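Local coordinates for benzoylformate Decarboxylase (PDB 4K9Q), which binds thiamine diphosphate and magnesium and probably catalyses the non-oxidative decarboxylation of benzoylformate to benzaldehyde and carbon dioxide, at residues A[142-147]-A[174-179]; A[235-240]-A[384-389]; A[293-298]-A[309-314]. All blocks are in the same frame, centred on the assembly; numbering follows the deposited sequence.

Contact 1: A[142-147]-A[174-179]; sequences AYATAM and RTVSTR
A144 and M147, on the last turn of helix 135-147, meet V176 and T178 of an extended segment. The fold is that of a three-domain thiamine diphosphate enzyme, and this segment belongs to the chain running from the N-terminal parallel sheet to the central one. A142 and A146 pack the helix onto strand 154-159 of the first sheet. Y143 serves from within the helix: one face of its ring carries CG of M147, 3.8 Å above the plane and offset toward the rim. A144 aims CB at the segment and touches CG1 of V176 at 3.6 Å. NH2 of R174 comes to 4.3 Å of A144 CB, its guanidinium oblique to that methyl, while its NH1 is hydrogen-bonded to S303 O of the second subunit. T175 and S177 point away from the helix and bond to D309 and V312 of that subunit, so the segment is held from there as well. M147 comes last. Its CB lies 4.3 Å from CG2 of V176, and beyond CG the chain bends at chi2 and chi3 (-68° and -81°). M147 and T178 run side by side in the same direction, CE 4.2 Å from CG2. The carbonyl of M147 accepts from NE2 of Q151; T178 CA adds a CA-H...O contact to M147 O at 3.4 Å.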
ATOM      1  N   ALA A 142      18.520  -8.166   0.603  1.00 11.22           N
ATOM      2  CA  ALA A 142      17.470  -9.191   0.560  1.00 10.60           C
ATOM      3  C   ALA A 142      17.823 -10.368   1.482  1.00  9.96           C
ATOM      4  O   ALA A 142      17.008 -10.789   2.311  1.00 10.91           O
ATOM      5  CB  ALA A 142      17.239  -9.674  -0.884  1.00  9.96           C
ATOM      6  N   TYR A 143      19.043 -10.879   1.349  1.00  8.68           N
ATOM      7  CA  TYR A 143      19.515 -11.973   2.190  1.00 10.32           C
ATOM      8  C   TYR A 143      19.475 -11.587   3.671  1.00 11.88           C
ATOM      9  O   TYR A 143      18.978 -12.346   4.504  1.00 12.58           O
ATOM     10  CB  TYR A 143      20.949 -12.362   1.790  1.00 12.32           C
ATOM     11  CG  TYR A 143      21.556 -13.478   2.619  1.00 11.30           C
ATOM     12  CD1 TYR A 143      22.046 -13.240   3.899  1.00 14.16           C
ATOM     13  CD2 TYR A 143      21.669 -14.767   2.108  1.00 13.63           C
ATOM     14  CE1 TYR A 143      22.604 -14.253   4.653  1.00 14.10           C
ATOM     15  CE2 TYR A 143      22.223 -15.787   2.857  1.00 14.08           C
ATOM     16  CZ  TYR A 143      22.688 -15.524   4.134  1.00 15.80           C
ATOM     17  OH  TYR A 143      23.249 -16.547   4.873  1.00 17.38           O
ATOM     18  N   ALA A 144      20.009 -10.407   3.984  1.00 11.36           N
ATOM     19  CA  ALA A 144      20.069  -9.922   5.364  1.00 12.64           C
ATOM     20  C   ALA A 144      18.680  -9.802   5.964  1.00 12.43           C
ATOM     21  O   ALA A 144      18.441 -10.222   7.096  1.00 16.14           O
ATOM     22  CB  ALA A 144      20.779  -8.588   5.427  1.00 11.27           C
ATOM     23  N   THR A 145      17.757  -9.230   5.199  1.00  9.78           N
ATOM     24  CA  THR A 145      16.395  -9.037   5.691  1.00 11.74           C
ATOM     25  C   THR A 145      15.709 -10.376   5.944  1.00 11.35           C
ATOM     26  O   THR A 145      15.041 -10.573   6.966  1.00 13.34           O
ATOM     27  CB  THR A 145      15.568  -8.211   4.708  1.00 13.50           C
ATOM     28  OG1 THR A 145      16.202  -6.936   4.504  1.00 13.76           O
ATOM     29  CG2 THR A 145      14.149  -8.013   5.239  1.00 12.49           C
ATOM     30  N   ALA A 146      15.881 -11.304   5.013  1.00 12.07           N
ATOM     31  CA  ALA A 146      15.232 -12.606   5.107  1.00  9.93           C
ATOM     32  C   ALA A 146      15.759 -13.442   6.272  1.00 13.14           C
ATOM     33  O   ALA A 146      14.994 -14.160   6.919  1.00 11.26           O
ATOM     34  CB  ALA A 146      15.397 -13.378   3.792  1.00 11.48           C
ATOM     35  N   MET A 147      17.063 -13.350   6.533  1.00 11.51           N
ATOM     36  CA  MET A 147      17.723 -14.256   7.467  1.00 11.51           C
ATOM     37  C   MET A 147      17.705 -13.821   8.937  1.00 12.92           C
ATOM     38  O   MET A 147      17.951 -14.638   9.834  1.00 12.89           O
ATOM     39  CB  MET A 147      19.152 -14.528   7.002  1.00 12.38           C
ATOM     40  CG  MET A 147      19.178 -15.465   5.782  1.00 12.41           C
ATOM     41  SD  MET A 147      18.634 -17.134   6.178  1.00 15.91           S
ATOM     42  CE  MET A 147      20.132 -17.810   6.895  1.00 21.86           C
ATOM     43  N   ARG A 174      28.174  -9.123   3.297  1.00 16.40           N
ATOM     44  CA  ARG A 174      28.097  -8.853   4.731  1.00 14.92           C
ATOM     45  C   ARG A 174      27.593 -10.114   5.420  1.00 15.12           C
ATOM     46  O   ARG A 174      27.172 -11.062   4.747  1.00 13.76           O
ATOM     47  CB  ARG A 174      27.126  -7.704   5.005  1.00 11.52           C
ATOM     48  CG  ARG A 174      27.597  -6.348   4.479  1.00 14.90           C
ATOM     49  CD  ARG A 174      26.618  -5.235   4.865  1.00 14.44           C
ATOM     50  NE  ARG A 174      25.397  -5.188   4.053  1.00 13.23           N
ATOM     51  CZ  ARG A 174      24.172  -5.409   4.522  1.00 13.34           C
ATOM     52  NH1 ARG A 174      23.120  -5.286   3.715  1.00 14.95           N
ATOM     53  NH2 ARG A 174      23.988  -5.750   5.794  1.00 13.82           N
ATOM     54  N   THR A 175      27.641 -10.139   6.751  1.00 13.69           N
ATOM     55  CA  THR A 175      26.975 -11.193   7.509  1.00 14.05           C
ATOM     56  C   THR A 175      26.031 -10.598   8.556  1.00 12.88           C
ATOM     57  O   THR A 175      26.184  -9.441   8.962  1.00 12.66           O
ATOM     58  CB  THR A 175      27.964 -12.162   8.200  1.00 18.64           C
ATOM     59  OG1 THR A 175      28.628 -11.488   9.274  1.00 18.32           O
ATOM     60  CG2 THR A 175      29.000 -12.689   7.213  1.00 18.36           C
ATOM     61  N   VAL A 176      25.058 -11.396   8.980  1.00 14.05           N
ATOM     62  CA  VAL A 176      24.058 -10.951   9.948  1.00 14.27           C
ATOM     63  C   VAL A 176      23.821 -12.039  10.981  1.00 13.57           C
ATOM     64  O   VAL A 176      24.219 -13.192  10.797  1.00 14.91           O
ATOM     65  CB  VAL A 176      22.706 -10.621   9.266  1.00 14.21           C
ATOM     66  CG1 VAL A 176      22.868  -9.485   8.269  1.00 14.95           C
ATOM     67  CG2 VAL A 176      22.112 -11.869   8.581  1.00 14.43           C
ATOM     68  N   SER A 177      23.168 -11.669  12.077  1.00 12.81           N
ATOM     69  CA  SER A 177      22.720 -12.647  13.051  1.00 15.33           C
ATOM     70  C   SER A 177      21.398 -13.211  12.565  1.00 16.04           C
ATOM     71  O   SER A 177      20.643 -12.531  11.859  1.00 19.30           O
ATOM     72  CB  SER A 177      22.534 -12.001  14.429  1.00 13.18           C
ATOM     73  OG  SER A 177      21.556 -10.974  14.399  1.00 16.78           O
ATOM     74  N   THR A 178      21.108 -14.445  12.956  1.00 14.94           N
ATOM     75  CA  THR A 178      19.873 -15.101  12.556  1.00 15.39           C
ATOM     76  C   THR A 178      19.018 -15.468  13.765  1.00 17.55           C
ATOM     77  O   THR A 178      17.986 -16.144  13.632  1.00 17.09           O
ATOM     78  CB  THR A 178      20.172 -16.375  11.781  1.00 18.60           C
ATOM     79  OG1 THR A 178      20.874 -17.292  12.634  1.00 16.70           O
ATOM     80  CG2 THR A 178      21.025 -16.049  10.558  1.00 18.38           C
ATOM     81  N   ARG A 179      19.453 -15.012  14.937  1.00 13.32           N
ATOM     82  CA  ARG A 179      18.772 -15.300  16.192  1.00 15.63           C
ATOM     83  C   ARG A 179      18.881 -14.100  17.107  1.00 15.87           C
ATOM     84  O   ARG A 179      19.891 -13.383  17.088  1.00 15.68           O
ATOM     85  CB  ARG A 179      19.433 -16.469  16.938  1.00 18.61           C
ATOM     86  CG  ARG A 179      19.469 -17.787  16.207  1.00 19.06           C
ATOM     87  CD  ARG A 179      19.777 -18.919  17.174  1.00 19.18           C
ATOM     88  NE  ARG A 179      21.086 -18.790  17.820  1.00 16.21           N
ATOM     89  CZ  ARG A 179      21.591 -19.710  18.640  1.00 18.12           C
ATOM     90  NH1 ARG A 179      22.786 -19.539  19.200  1.00 20.19           N
ATOM     91  NH2 ARG A 179      20.899 -20.817  18.891  1.00 18.31           N
TER

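Contact 2: A[235-240]-A[384-389]; sequences ERTPFP and FRINQP
T237 and I386 make the main van der Waals contact, their side chains crossing obliquely in a buried spot. The hydroxyl oxygen of T237 lies against CG2 and the branch carbon CB of I386, with OG1 3.4 Å from CG2 and 3.5 Å from CB. T237 CG2 backs this up at 3.9 Å from I386 CB. I386 holds CG2 anti to its backbone N and CG1 beside that N (chi1 -53°), which sets CG1 on the side where T237 OG1 lies, 3.7 Å away. Both residues rest on F392 as well. A second van der Waals patch is mostly backbone. P240 CA sits 4.1 Å from N387 CA. The same P240 CA is 3.7 Å from I386 O. Through these touches a loop of the central domain, following strand 228-230, leans on the loop between helix 377-383 and strand 392-393 of the C-terminal thiamine diphosphate-binding domain. The polar ties run through neighbouring residues. I386 N is hydrogen-bonded to OE1 of E241, and R236 NH2 forms a salt bridge with OD1 of D390. N387 turns its amide outward from P240, and its ND2 is hydrogen-bonded to OD2 of D242.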
ATOM      1  N   GLU A 235       2.841 -26.743  12.478  1.00 13.06           N
ATOM      2  CA  GLU A 235       3.263 -27.152  11.147  1.00 12.50           C
ATOM      3  C   GLU A 235       4.393 -28.180  11.172  1.00 14.65           C
ATOM      4  O   GLU A 235       4.563 -28.953  10.217  1.00 13.16           O
ATOM      5  CB  GLU A 235       3.700 -25.915  10.352  1.00 12.47           C
ATOM      6  CG  GLU A 235       4.876 -25.142  10.980  1.00 12.38           C
ATOM      7  CD  GLU A 235       4.448 -24.003  11.881  1.00 14.97           C
ATOM      8  OE1 GLU A 235       3.393 -24.089  12.557  1.00 13.99           O
ATOM      9  OE2 GLU A 235       5.188 -23.001  11.933  1.00 16.33           O
ATOM     10  N   ARG A 236       5.173 -28.173  12.255  1.00 10.83           N
ATOM     11  CA  ARG A 236       6.308 -29.078  12.409  1.00 11.89           C
ATOM     12  C   ARG A 236       6.406 -29.548  13.851  1.00 13.33           C
ATOM     13  O   ARG A 236       6.246 -28.759  14.785  1.00 11.47           O
ATOM     14  CB  ARG A 236       7.601 -28.394  11.988  1.00 12.17           C
ATOM     15  CG  ARG A 236       7.654 -28.125  10.502  1.00 11.63           C
ATOM     16  CD  ARG A 236       8.830 -27.289  10.140  1.00 14.66           C
ATOM     17  NE  ARG A 236      10.081 -27.979  10.426  1.00 14.68           N
ATOM     18  CZ  ARG A 236      11.269 -27.467  10.149  1.00 13.06           C
ATOM     19  NH1 ARG A 236      11.337 -26.273   9.579  1.00 11.69           N
ATOM     20  NH2 ARG A 236      12.377 -28.144  10.440  1.00 12.90           N
ATOM     21  N   THR A 237       6.655 -30.842  14.014  1.00 11.73           N
ATOM     22  CA  THR A 237       6.632 -31.492  15.317  1.00 11.42           C
ATOM     23  C   THR A 237       7.554 -30.790  16.318  1.00 11.92           C
ATOM     24  O   THR A 237       8.746 -30.643  16.067  1.00 11.63           O
ATOM     25  CB  THR A 237       7.080 -32.961  15.172  1.00 11.53           C
ATOM     26  OG1 THR A 237       6.319 -33.587  14.127  1.00 14.04           O
ATOM     27  CG2 THR A 237       6.877 -33.708  16.478  1.00 10.97           C
ATOM     28  N   PRO A 238       7.003 -30.341  17.461  1.00  9.82           N
ATOM     29  CA  PRO A 238       7.885 -29.665  18.415  1.00 13.57           C
ATOM     30  C   PRO A 238       8.374 -30.535  19.583  1.00 14.81           C
ATOM     31  O   PRO A 238       9.221 -30.076  20.346  1.00 16.30           O
ATOM     32  CB  PRO A 238       6.995 -28.540  18.954  1.00 15.47           C
ATOM     33  CG  PRO A 238       5.627 -29.113  18.907  1.00 17.97           C
ATOM     34  CD  PRO A 238       5.584 -30.044  17.710  1.00 11.50           C
ATOM     35  N   PHE A 239       7.853 -31.746  19.729  1.00 11.82           N
ATOM     36  CA  PHE A 239       8.180 -32.578  20.886  1.00 14.25           C
ATOM     37  C   PHE A 239       7.977 -34.061  20.520  1.00 13.09           C
ATOM     38  O   PHE A 239       7.050 -34.401  19.776  1.00 14.50           O
ATOM     39  CB  PHE A 239       7.274 -32.167  22.056  1.00 13.76           C
ATOM     40  CG  PHE A 239       7.681 -32.734  23.398  1.00 14.79           C
ATOM     41  CD1 PHE A 239       7.050 -33.855  23.915  1.00 13.89           C
ATOM     42  CD2 PHE A 239       8.661 -32.114  24.157  1.00 16.23           C
ATOM     43  CE1 PHE A 239       7.405 -34.372  25.159  1.00 14.05           C
ATOM     44  CE2 PHE A 239       9.020 -32.620  25.405  1.00 18.42           C
ATOM     45  CZ  PHE A 239       8.391 -33.752  25.905  1.00 14.70           C
ATOM     46  N   PRO A 240       8.849 -34.954  21.021  1.00 13.13           N
ATOM     47  CA  PRO A 240       8.676 -36.368  20.658  1.00 14.24           C
ATOM     48  C   PRO A 240       7.306 -36.883  21.095  1.00 14.64           C
ATOM     49  O   PRO A 240       6.939 -36.790  22.270  1.00 13.23           O
ATOM     50  CB  PRO A 240       9.793 -37.078  21.432  1.00 16.52           C
ATOM     51  CG  PRO A 240      10.225 -36.106  22.499  1.00 14.52           C
ATOM     52  CD  PRO A 240      10.020 -34.744  21.891  1.00 15.46           C
ATOM     53  N   PHE A 384       0.905 -41.955  13.314  1.00 14.15           N
ATOM     54  CA  PHE A 384       2.279 -41.528  13.089  1.00 16.33           C
ATOM     55  C   PHE A 384       2.732 -40.637  14.236  1.00 19.45           C
ATOM     56  O   PHE A 384       2.615 -39.415  14.176  1.00 21.46           O
ATOM     57  CB  PHE A 384       2.419 -40.794  11.744  1.00 15.27           C
ATOM     58  CG  PHE A 384       2.481 -41.710  10.547  1.00 12.86           C
ATOM     59  CD1 PHE A 384       3.699 -42.226  10.110  1.00 14.63           C
ATOM     60  CD2 PHE A 384       1.323 -42.068   9.860  1.00 15.02           C
ATOM     61  CE1 PHE A 384       3.767 -43.071   9.007  1.00 15.29           C
ATOM     62  CE2 PHE A 384       1.385 -42.907   8.756  1.00 17.02           C
ATOM     63  CZ  PHE A 384       2.606 -43.417   8.331  1.00 16.77           C
ATOM     64  N   ARG A 385       3.244 -41.251  15.294  1.00 16.39           N
ATOM     65  CA  ARG A 385       3.728 -40.480  16.431  1.00 17.79           C
ATOM     66  C   ARG A 385       5.193 -40.129  16.202  1.00 18.02           C
ATOM     67  O   ARG A 385       6.080 -40.954  16.396  1.00 22.34           O
ATOM     68  CB  ARG A 385       3.502 -41.265  17.726  1.00 16.97           C
ATOM     69  CG  ARG A 385       2.040 -41.653  17.865  1.00 17.01           C
ATOM     70  CD  ARG A 385       1.701 -42.375  19.155  1.00 16.80           C
ATOM     71  NE  ARG A 385       0.257 -42.583  19.235  1.00 13.81           N
ATOM     72  CZ  ARG A 385      -0.404 -42.878  20.351  1.00 18.55           C
ATOM     73  NH1 ARG A 385       0.256 -43.008  21.495  1.00 17.74           N
ATOM     74  NH2 ARG A 385      -1.727 -43.031  20.327  1.00 13.88           N
ATOM     75  N   ILE A 386       5.423 -38.896  15.764  1.00 11.95           N
ATOM     76  CA  ILE A 386       6.735 -38.432  15.321  1.00 10.35           C
ATOM     77  C   ILE A 386       7.670 -38.272  16.510  1.00 14.12           C
ATOM     78  O   ILE A 386       7.364 -37.523  17.439  1.00 13.11           O
ATOM     79  CB  ILE A 386       6.589 -37.066  14.612  1.00 10.25           C
ATOM     80  CG1 ILE A 386       5.536 -37.165  13.495  1.00 14.87           C
ATOM     81  CG2 ILE A 386       7.938 -36.565  14.089  1.00 12.51           C
ATOM     82  CD1 ILE A 386       5.880 -38.155  12.403  1.00 13.07           C
ATOM     83  N   ASN A 387       8.810 -38.960  16.479  1.00 14.46           N
ATOM     84  CA  ASN A 387       9.722 -38.934  17.625  1.00 17.54           C
ATOM     85  C   ASN A 387      11.151 -38.508  17.297  1.00 19.17           C
ATOM     86  O   ASN A 387      12.074 -38.729  18.084  1.00 15.68           O
ATOM     87  CB  ASN A 387       9.702 -40.272  18.379  1.00 16.20           C
ATOM     88  CG  ASN A 387      10.188 -41.435  17.539  0.83 22.65           C
ATOM     89  OD1 ASN A 387      10.748 -41.259  16.454  0.75 20.73           O
ATOM     90  ND2 ASN A 387       9.985 -42.644  18.050  0.75 28.75           N
ATOM     91  N   GLN A 388      11.319 -37.868  16.143  1.00 15.02           N
ATOM     92  CA  GLN A 388      12.608 -37.321  15.740  1.00 15.46           C
ATOM     93  C   GLN A 388      12.374 -35.943  15.139  1.00 15.56           C
ATOM     94  O   GLN A 388      11.316 -35.697  14.554  1.00 14.24           O
ATOM     95  CB  GLN A 388      13.305 -38.227  14.715  1.00 20.09           C
ATOM     96  CG  GLN A 388      13.711 -39.607  15.232  1.00 20.42           C
ATOM     97  CD  GLN A 388      14.693 -39.546  16.402  1.00 30.68           C
ATOM     98  OE1 GLN A 388      15.457 -38.586  16.551  0.80 33.14           O
ATOM     99  NE2 GLN A 388      14.665 -40.575  17.247  0.50 33.48           N
ATOM    100  N   PRO A 389      13.355 -35.033  15.287  1.00 15.99           N
ATOM    101  CA  PRO A 389      13.263 -33.715  14.654  1.00 13.65           C
ATOM    102  C   PRO A 389      13.356 -33.829  13.128  1.00 11.12           C
ATOM    103  O   PRO A 389      13.766 -34.876  12.599  1.00 11.82           O
ATOM    104  CB  PRO A 389      14.498 -32.975  15.201  1.00 13.71           C
ATOM    105  CG  PRO A 389      15.470 -34.067  15.479  1.00 17.69           C
ATOM    106  CD  PRO A 389      14.643 -35.223  15.978  1.00 15.21           C
TER

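Contact 3: A[293-298]-A[309-314]; sequences LQVSDD and DSLVSD
Q294 is held by both of its backbone polar atoms: its N donates to D309 O (2.9 Å) and its O accepts from L311 N (2.9 Å). These bonds join the parallel strands of a beta-alpha-beta unit, strand 291-296, helix 299-303 and strand 309-312, at the edge, within this chain, of the central domain's Rossmann-like parallel sheet. Further on, S296 N bonds only weakly to L311 O, whereas S313 N donates firmly to S296 O at 2.8 Å. The short strand axes are 18° from parallel. V295 and L311 lie side by side on one face, pointing the same way, with CG2 of V295 3.9 Å from CD1 of L311. A chi1 of 64° sets L311 CG between its backbone N and carbonyl carbon, beside V295 CG2, and chi2 of 81° places CD1. CG1 of V295 meets the same CD1 and, at 3.8 Å, S313 O. An alanine at V295 would probably leave L311 CD1 without its methyl neighbours and open a gap beside F318 of helix 315-323. On the face with Q294 and S310, OE1 of Q294 touches S310 CB, and its NE2 is hydrogen-bonded to A272 O.

At the strand ends, S296 OG accepts from D298 N in an ST turn. D298 caps helix 299-303 through N300 N, and D314 caps helix 315-323 through L317 N. The outer side of strand 309-312 meets the second subunit: D309 OD1 is hydrogen-bonded to OG1 of T175 of the second subunit. K89 forms a salt bridge with D297 OD1, which probably lessens the repulsion between D297 and the nearby D314, whose OD1 is hydrogen-bonded to NE2 of Q149. Between those two acids a water donates to D297 OD2 (2.8 Å) and weakly to D314 OD1 (3.4 Å).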
ATOM      1  N   LEU A 293       1.980 -17.720  30.056  1.00 13.60           N
ATOM      2  CA  LEU A 293       3.227 -17.130  29.577  1.00 12.80           C
ATOM      3  C   LEU A 293       3.401 -17.536  28.118  1.00 13.96           C
ATOM      4  O   LEU A 293       3.045 -18.659  27.745  1.00 13.98           O
ATOM      5  CB  LEU A 293       4.424 -17.646  30.380  1.00 11.80           C
ATOM      6  CG  LEU A 293       4.333 -17.472  31.896  1.00 14.23           C
ATOM      7  CD1 LEU A 293       5.528 -18.110  32.577  1.00 16.98           C
ATOM      8  CD2 LEU A 293       4.238 -16.004  32.241  1.00 15.21           C
ATOM      9  N   GLN A 294       3.947 -16.629  27.305  1.00 11.83           N
ATOM     10  CA  GLN A 294       4.207 -16.905  25.886  1.00 11.82           C
ATOM     11  C   GLN A 294       5.633 -16.509  25.490  1.00 10.86           C
ATOM     12  O   GLN A 294       6.087 -15.424  25.833  1.00 13.63           O
ATOM     13  CB  GLN A 294       3.230 -16.122  24.994  1.00 12.88           C
ATOM     14  CG  GLN A 294       3.414 -16.424  23.498  1.00 13.39           C
ATOM     15  CD  GLN A 294       2.613 -15.506  22.591  1.00 12.05           C
ATOM     16  OE1 GLN A 294       2.067 -14.497  23.033  1.00 14.45           O
ATOM     17  NE2 GLN A 294       2.529 -15.865  21.310  1.00 14.04           N
ATOM     18  N   VAL A 295       6.323 -17.383  24.759  1.00 11.60           N
ATOM     19  CA  VAL A 295       7.596 -17.046  24.111  1.00 12.21           C
ATOM     20  C   VAL A 295       7.419 -17.291  22.618  1.00 14.97           C
ATOM     21  O   VAL A 295       6.958 -18.366  22.224  1.00 13.73           O
ATOM     22  CB  VAL A 295       8.742 -17.958  24.612  1.00 12.34           C
ATOM     23  CG1 VAL A 295      10.017 -17.766  23.775  1.00 12.58           C
ATOM     24  CG2 VAL A 295       9.019 -17.714  26.092  1.00 13.41           C
ATOM     25  N   SER A 296       7.733 -16.292  21.796  1.00 13.55           N
ATOM     26  CA  SER A 296       7.730 -16.461  20.344  1.00 13.15           C
ATOM     27  C   SER A 296       8.937 -15.727  19.794  1.00 11.79           C
ATOM     28  O   SER A 296       9.387 -14.748  20.394  1.00 13.64           O
ATOM     29  CB  SER A 296       6.446 -15.896  19.725  1.00 13.92           C
ATOM     30  OG  SER A 296       6.502 -15.934  18.304  1.00 12.68           O
ATOM     31  N   ASP A 297       9.462 -16.173  18.656  1.00 11.99           N
ATOM     32  CA  ASP A 297      10.577 -15.458  18.050  1.00 13.10           C
ATOM     33  C   ASP A 297      10.101 -14.307  17.149  1.00 14.01           C
ATOM     34  O   ASP A 297      10.903 -13.574  16.585  1.00 12.36           O
ATOM     35  CB  ASP A 297      11.526 -16.417  17.316  1.00 12.87           C
ATOM     36  CG  ASP A 297      10.879 -17.089  16.117  1.00 19.52           C
ATOM     37  OD1 ASP A 297      10.058 -16.434  15.429  1.00 18.31           O
ATOM     38  OD2 ASP A 297      11.210 -18.272  15.858  1.00 19.09           O
ATOM     39  N   ASP A 298       8.783 -14.149  17.053  1.00 12.15           N
ATOM     40  CA  ASP A 298       8.158 -13.191  16.143  1.00 10.15           C
ATOM     41  C   ASP A 298       7.340 -12.155  16.922  1.00 13.20           C
ATOM     42  O   ASP A 298       6.294 -12.486  17.478  1.00 13.82           O
ATOM     43  CB  ASP A 298       7.231 -13.973  15.203  1.00 11.32           C
ATOM     44  CG  ASP A 298       6.571 -13.103  14.148  1.00 14.42           C
ATOM     45  OD1 ASP A 298       6.765 -11.868  14.149  1.00 14.50           O
ATOM     46  OD2 ASP A 298       5.841 -13.678  13.305  1.00 17.24           O
ATOM     47  N   ASP A 309       1.270 -13.004  29.465  1.00 12.85           N
ATOM     48  CA  ASP A 309       2.506 -12.225  29.512  1.00 13.68           C
ATOM     49  C   ASP A 309       3.507 -12.871  28.562  1.00 13.63           C
ATOM     50  O   ASP A 309       3.773 -14.076  28.641  1.00 13.27           O
ATOM     51  CB  ASP A 309       3.066 -12.198  30.935  1.00 14.94           C
ATOM     52  CG  ASP A 309       2.060 -11.668  31.944  1.00 20.16           C
ATOM     53  OD1 ASP A 309       1.547 -10.548  31.749  1.00 18.66           O
ATOM     54  OD2 ASP A 309       1.761 -12.385  32.923  1.00 23.81           O
ATOM     55  N   SER A 310       4.059 -12.073  27.657  1.00 12.57           N
ATOM     56  CA  SER A 310       4.923 -12.608  26.615  1.00 12.91           C
ATOM     57  C   SER A 310       6.325 -12.019  26.633  1.00 12.44           C
ATOM     58  O   SER A 310       6.572 -10.965  27.225  1.00 12.09           O
ATOM     59  CB  SER A 310       4.299 -12.344  25.240  1.00 13.21           C
ATOM     60  OG  SER A 310       4.177 -10.945  25.015  1.00 14.00           O
ATOM     61  N   LEU A 311       7.241 -12.724  25.982  1.00 11.22           N
ATOM     62  CA  LEU A 311       8.534 -12.152  25.614  1.00 11.72           C
ATOM     63  C   LEU A 311       8.921 -12.637  24.219  1.00 13.46           C
ATOM     64  O   LEU A 311       8.466 -13.700  23.771  1.00 12.69           O
ATOM     65  CB  LEU A 311       9.617 -12.503  26.648  1.00 14.19           C
ATOM     66  CG  LEU A 311      10.029 -13.964  26.851  1.00 13.30           C
ATOM     67  CD1 LEU A 311      11.028 -14.407  25.788  1.00 15.06           C
ATOM     68  CD2 LEU A 311      10.636 -14.155  28.229  1.00 15.71           C
ATOM     69  N   VAL A 312       9.741 -11.850  23.525  1.00 12.12           N
ATOM     70  CA  VAL A 312      10.227 -12.246  22.204  1.00 11.42           C
ATOM     71  C   VAL A 312      11.609 -12.871  22.334  1.00 13.59           C
ATOM     72  O   VAL A 312      12.522 -12.276  22.928  1.00 13.41           O
ATOM     73  CB  VAL A 312      10.279 -11.053  21.222  1.00 14.05           C
ATOM     74  CG1 VAL A 312      10.558 -11.541  19.797  1.00 14.44           C
ATOM     75  CG2 VAL A 312       8.983 -10.264  21.267  1.00 12.63           C
ATOM     76  N   SER A 313      11.764 -14.071  21.784  1.00 12.09           N
ATOM     77  CA  SER A 313      13.032 -14.785  21.843  1.00 12.76           C
ATOM     78  C   SER A 313      13.041 -15.978  20.905  1.00 13.18           C
ATOM     79  O   SER A 313      12.015 -16.633  20.703  1.00 13.34           O
ATOM     80  CB  SER A 313      13.290 -15.297  23.265  1.00 14.32           C
ATOM     81  OG  SER A 313      14.508 -16.005  23.334  1.00 14.19           O
ATOM     82  N   ASP A 314      14.214 -16.266  20.357  1.00 14.22           N
ATOM     83  CA  ASP A 314      14.472 -17.566  19.758  1.00 12.41           C
ATOM     84  C   ASP A 314      14.118 -18.645  20.784  1.00 14.45           C
ATOM     85  O   ASP A 314      14.442 -18.518  21.968  1.00 14.31           O
ATOM     86  CB  ASP A 314      15.951 -17.684  19.387  1.00 13.33           C
ATOM     87  CG  ASP A 314      16.283 -18.997  18.721  1.00 17.47           C
ATOM     88  OD1 ASP A 314      16.122 -19.087  17.482  1.00 16.78           O
ATOM     89  OD2 ASP A 314      16.717 -19.937  19.427  1.00 15.03           O
TER
HETATM   90  O   HOH W   1      12.801 -19.699  17.609  1.00 13.67           O

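Along the chain contact 1 closes first, and contact 3 then falls inside the long loop closed by contact 2. Contacts 1 and 3 have centres about 20 Å apart but touch, R179 CD lying 3.7 Å from D314 OD1. Both also face the second subunit, where segment 174-179 of one chain pairs with strand 309-312 of the other, so contact 3 builds the edge that contact 1 of the partner meets. Contact 2 lies deeper in the chain, its centre about 28 Å from that of contact 1 and about 21 Å from that of contact 3. Strand 309-312 is thus joined to the 174-179 segment of the partner chain, while contact 2 joins the central and C-terminal domains within one chain.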